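Capsular polysaccharide export system protein KpsC (Thermosulfurimonas dismutans, PDB 6MGB) is a beta-Kdo 2,4-transferase that probably takes Kdo from a CMP-linked donor to build the glycolipid anchor of bacterial capsular polysaccharide. Local coordinates at residues V159-Q164 and A195-K200. Sequence-based numbering, arbitrary orientation.
With C5P (cytidine-5'-monophosphate), chain D.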
loop_
_atom_site.group_PDB
_atom_site.type_symbol
_atom_site.label_atom_id
_atom_site.label_comp_id
_atom_site.label_asym_id
_atom_site.label_seq_id
_atom_site.Cartn_x
_atom_site.Cartn_y
_atom_site.Cartn_z
ATOM N N VAL A 159 -12.466 -19.560 1.368
ATOM C CA VAL A 159 -12.099 -18.254 0.838
ATOM C C VAL A 159 -11.632 -17.379 1.994
ATOM O O VAL A 159 -11.900 -17.658 3.164
ATOM C CB VAL A 159 -13.263 -17.578 0.079
ATOM C CG1 VAL A 159 -13.776 -18.492 -1.027
ATOM C CG2 VAL A 159 -14.394 -17.205 1.030
ATOM N N LEU A 160 -10.929 -16.301 1.650
ATOM C CA LEU A 160 -10.340 -15.401 2.634
ATOM C C LEU A 160 -10.870 -13.990 2.429
ATOM O O LEU A 160 -10.842 -13.468 1.309
ATOM C CB LEU A 160 -8.811 -15.399 2.537
ATOM C CG LEU A 160 -8.088 -14.547 3.586
ATOM C CD1 LEU A 160 -8.335 -15.087 4.988
ATOM C CD2 LEU A 160 -6.599 -14.482 3.292
ATOM N N LEU A 161 -11.348 -13.380 3.511
ATOM C CA LEU A 161 -11.753 -11.980 3.526
ATOM C C LEU A 161 -10.705 -11.177 4.288
ATOM O O LEU A 161 -10.292 -11.572 5.382
ATOM C CB LEU A 161 -13.130 -11.811 4.179
ATOM C CG LEU A 161 -14.372 -12.144 3.342
ATOM C CD1 LEU A 161 -14.243 -13.475 2.616
ATOM C CD2 LEU A 161 -15.601 -12.151 4.236
ATOM N N ILE A 162 -10.280 -10.059 3.706
ATOM C CA ILE A 162 -9.250 -9.207 4.292
ATOM C C ILE A 162 -9.938 -8.076 5.044
ATOM O O ILE A 162 -10.729 -7.322 4.467
ATOM C CB ILE A 162 -8.297 -8.659 3.217
ATOM C CG1 ILE A 162 -7.599 -9.815 2.492
ATOM C CG2 ILE A 162 -7.266 -7.713 3.841
ATOM C CD1 ILE A 162 -6.768 -9.391 1.299
ATOM N N ASP A 163 -9.636 -7.954 6.334
ATOM C CA ASP A 163 -10.142 -6.845 7.127
ATOM C C ASP A 163 -9.114 -5.718 7.130
ATOM O O ASP A 163 -7.926 -5.929 6.878
ATOM C CB ASP A 163 -10.449 -7.290 8.560
ATOM C CG ASP A 163 -11.368 -6.322 9.291
ATOM O OD1 ASP A 163 -12.028 -5.500 8.622
ATOM O OD2 ASP A 163 -11.433 -6.382 10.539
ATOM N N GLN A 164 -9.588 -4.508 7.414
ATOM C CA GLN A 164 -8.743 -3.323 7.414
ATOM C C GLN A 164 -8.952 -2.553 8.712
ATOM O O GLN A 164 -9.781 -2.919 9.554
ATOM C CB GLN A 164 -9.034 -2.452 6.186
ATOM C CG GLN A 164 -8.513 -3.062 4.897
ATOM C CD GLN A 164 -9.019 -2.349 3.661
ATOM O OE1 GLN A 164 -9.798 -2.903 2.885
ATOM N NE2 GLN A 164 -8.573 -1.114 3.467
ATOM N N ALA A 195 -18.182 -23.269 0.906
ATOM C CA ALA A 195 -16.826 -22.982 1.347
ATOM C C ALA A 195 -16.798 -22.550 2.807
ATOM O O ALA A 195 -17.767 -22.000 3.335
ATOM C CB ALA A 195 -16.200 -21.884 0.484
ATOM N N GLU A 196 -15.668 -22.812 3.457
ATOM C CA GLU A 196 -15.380 -22.211 4.750
ATOM C C GLU A 196 -14.978 -20.757 4.551
ATOM O O GLU A 196 -14.312 -20.415 3.570
ATOM C CB GLU A 196 -14.262 -22.971 5.462
ATOM C CG GLU A 196 -14.592 -24.428 5.751
ATOM C CD GLU A 196 -13.558 -25.099 6.634
ATOM O OE1 GLU A 196 -12.348 -24.890 6.405
ATOM O OE2 GLU A 196 -13.957 -25.834 7.562
ATOM N N ILE A 197 -15.386 -19.901 5.482
ATOM C CA ILE A 197 -15.149 -18.465 5.390
ATOM C C ILE A 197 -14.145 -18.082 6.467
ATOM O O ILE A 197 -14.389 -18.305 7.659
ATOM C CB ILE A 197 -16.451 -17.663 5.539
ATOM C CG1 ILE A 197 -17.490 -18.122 4.507
ATOM C CG2 ILE A 197 -16.175 -16.169 5.406
ATOM C CD1 ILE A 197 -17.017 -18.071 3.065
ATOM N N TYR A 198 -13.021 -17.508 6.047
ATOM C CA TYR A 198 -12.006 -16.999 6.957
ATOM C C TYR A 198 -11.889 -15.488 6.818
ATOM O O TYR A 198 -11.940 -14.950 5.707
ATOM C CB TYR A 198 -10.645 -17.647 6.687
ATOM C CG TYR A 198 -10.576 -19.111 7.051
ATOM C CD1 TYR A 198 -11.010 -20.088 6.166
ATOM C CD2 TYR A 198 -10.064 -19.519 8.277
ATOM C CE1 TYR A 198 -10.944 -21.429 6.493
ATOM C CE2 TYR A 198 -9.996 -20.856 8.612
ATOM C CZ TYR A 198 -10.435 -21.807 7.716
ATOM O OH TYR A 198 -10.372 -23.142 8.044
ATOM N N VAL A 199 -11.733 -14.812 7.954
ATOM C CA VAL A 199 -11.514 -13.372 8.012
ATOM C C VAL A 199 -10.171 -13.133 8.685
ATOM O O VAL A 199 -9.938 -13.615 9.800
ATOM C CB VAL A 199 -12.640 -12.654 8.779
ATOM C CG1 VAL A 199 -12.324 -11.171 8.951
ATOM C CG2 VAL A 199 -13.972 -12.836 8.071
ATOM N N LYS A 200 -9.295 -12.385 8.018
ATOM C CA LYS A 200 -7.978 -12.062 8.557
ATOM C C LYS A 200 -8.024 -10.650 9.132
ATOM O O LYS A 200 -8.209 -9.676 8.394
ATOM C CB LYS A 200 -6.894 -12.187 7.490
ATOM C CG LYS A 200 -5.502 -11.771 7.965
ATOM C CD LYS A 200 -5.137 -12.439 9.286
ATOM C CE LYS A 200 -3.678 -12.229 9.656
ATOM N NZ LYS A 200 -3.284 -10.794 9.628
HETATM O O3P C5P D . -3.407 -1.650 3.136
HETATM P P C5P D . -3.447 -2.218 4.536
HETATM O O1P C5P D . -4.826 -2.821 4.783
HETATM O O2P C5P D . -3.100 -1.305 5.695
HETATM O "O5'" C5P D . -2.410 -3.424 4.536
HETATM C "C5'" C5P D . -1.024 -3.212 4.759
HETATM C "C4'" C5P D . -0.291 -4.526 4.838
HETATM O "O4'" C5P D . -0.614 -5.175 6.095
HETATM C "C3'" C5P D . -0.673 -5.550 3.778
HETATM O "O3'" C5P D . 0.028 -5.364 2.561
HETATM C "C2'" C5P D . -0.362 -6.878 4.457
HETATM O "O2'" C5P D . 1.022 -7.187 4.373
HETATM C "C1'" C5P D . -0.714 -6.572 5.914
HETATM N N1 C5P D . -2.096 -6.989 6.251
HETATM C C2 C5P D . -2.343 -8.263 6.998
HETATM N N3 C5P D . -3.751 -8.675 7.336
HETATM C C4 C5P D . -4.881 -7.838 6.944
HETATM C C5 C5P D . -4.635 -6.570 6.200
HETATM C C6 C5P D . -3.228 -6.159 5.864
HETATM O O2 C5P D . -1.432 -8.944 7.318
HETATM N N4 C5P D . -6.247 -8.239 7.269
#
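V159 and I197 lie side by side on one face of a parallel strand pair, pointing the same way, and their methyls CG2 of V159 and CD1 of I197 press to 3.4 Å, tighter than usual for carbon. L161 continues this face: its CB rests on V199 CG2 and its CD2 reaches back to I197 CG2, while Y185 and A188 of helix 180-191 cover L161. On the other face L160 crosses Y198 at about a right angle, its CD1 3.8 Å from Y198 CB; the ring swings away, holding V159 O at its edge, in plane, and meets F152 edge-to-face. Five backbone hydrogen bonds zip the strands, from V159 N to E196 O through to D163 N on K200 O. Here the sheet becomes a binding site. Two carbonyls grip the exocyclic amine N4 of CMP (C5P): D163 O at 2.9 Å and K200 O at 2.7 Å, the latter weak because its N-H...O angle is only 124°. I162 CG2 also touches N4. K200 CG, anti to the backbone N (chi1 176°), lies 3.6 Å from C5P N3; bends at chi2 and chi4 turn the chain, and NZ donates to N3 at 3.2 Å, with a long, weak bond to O2. An alanine here would probably cost N3 the lysine donor and leave the N3 and O2 side of the base less firmly held. Backbone N-H groups of L214 and A215 pin the D163 carboxylate, which probably helps hold its carbonyl toward the base. Strands 158-162 and 196-200, joined through helix 180-191, form a beta-alpha-beta crossover of the parallel sheet whose strands bind the nucleotide at their C-terminal ends, as in GT-B glycosyltransferases.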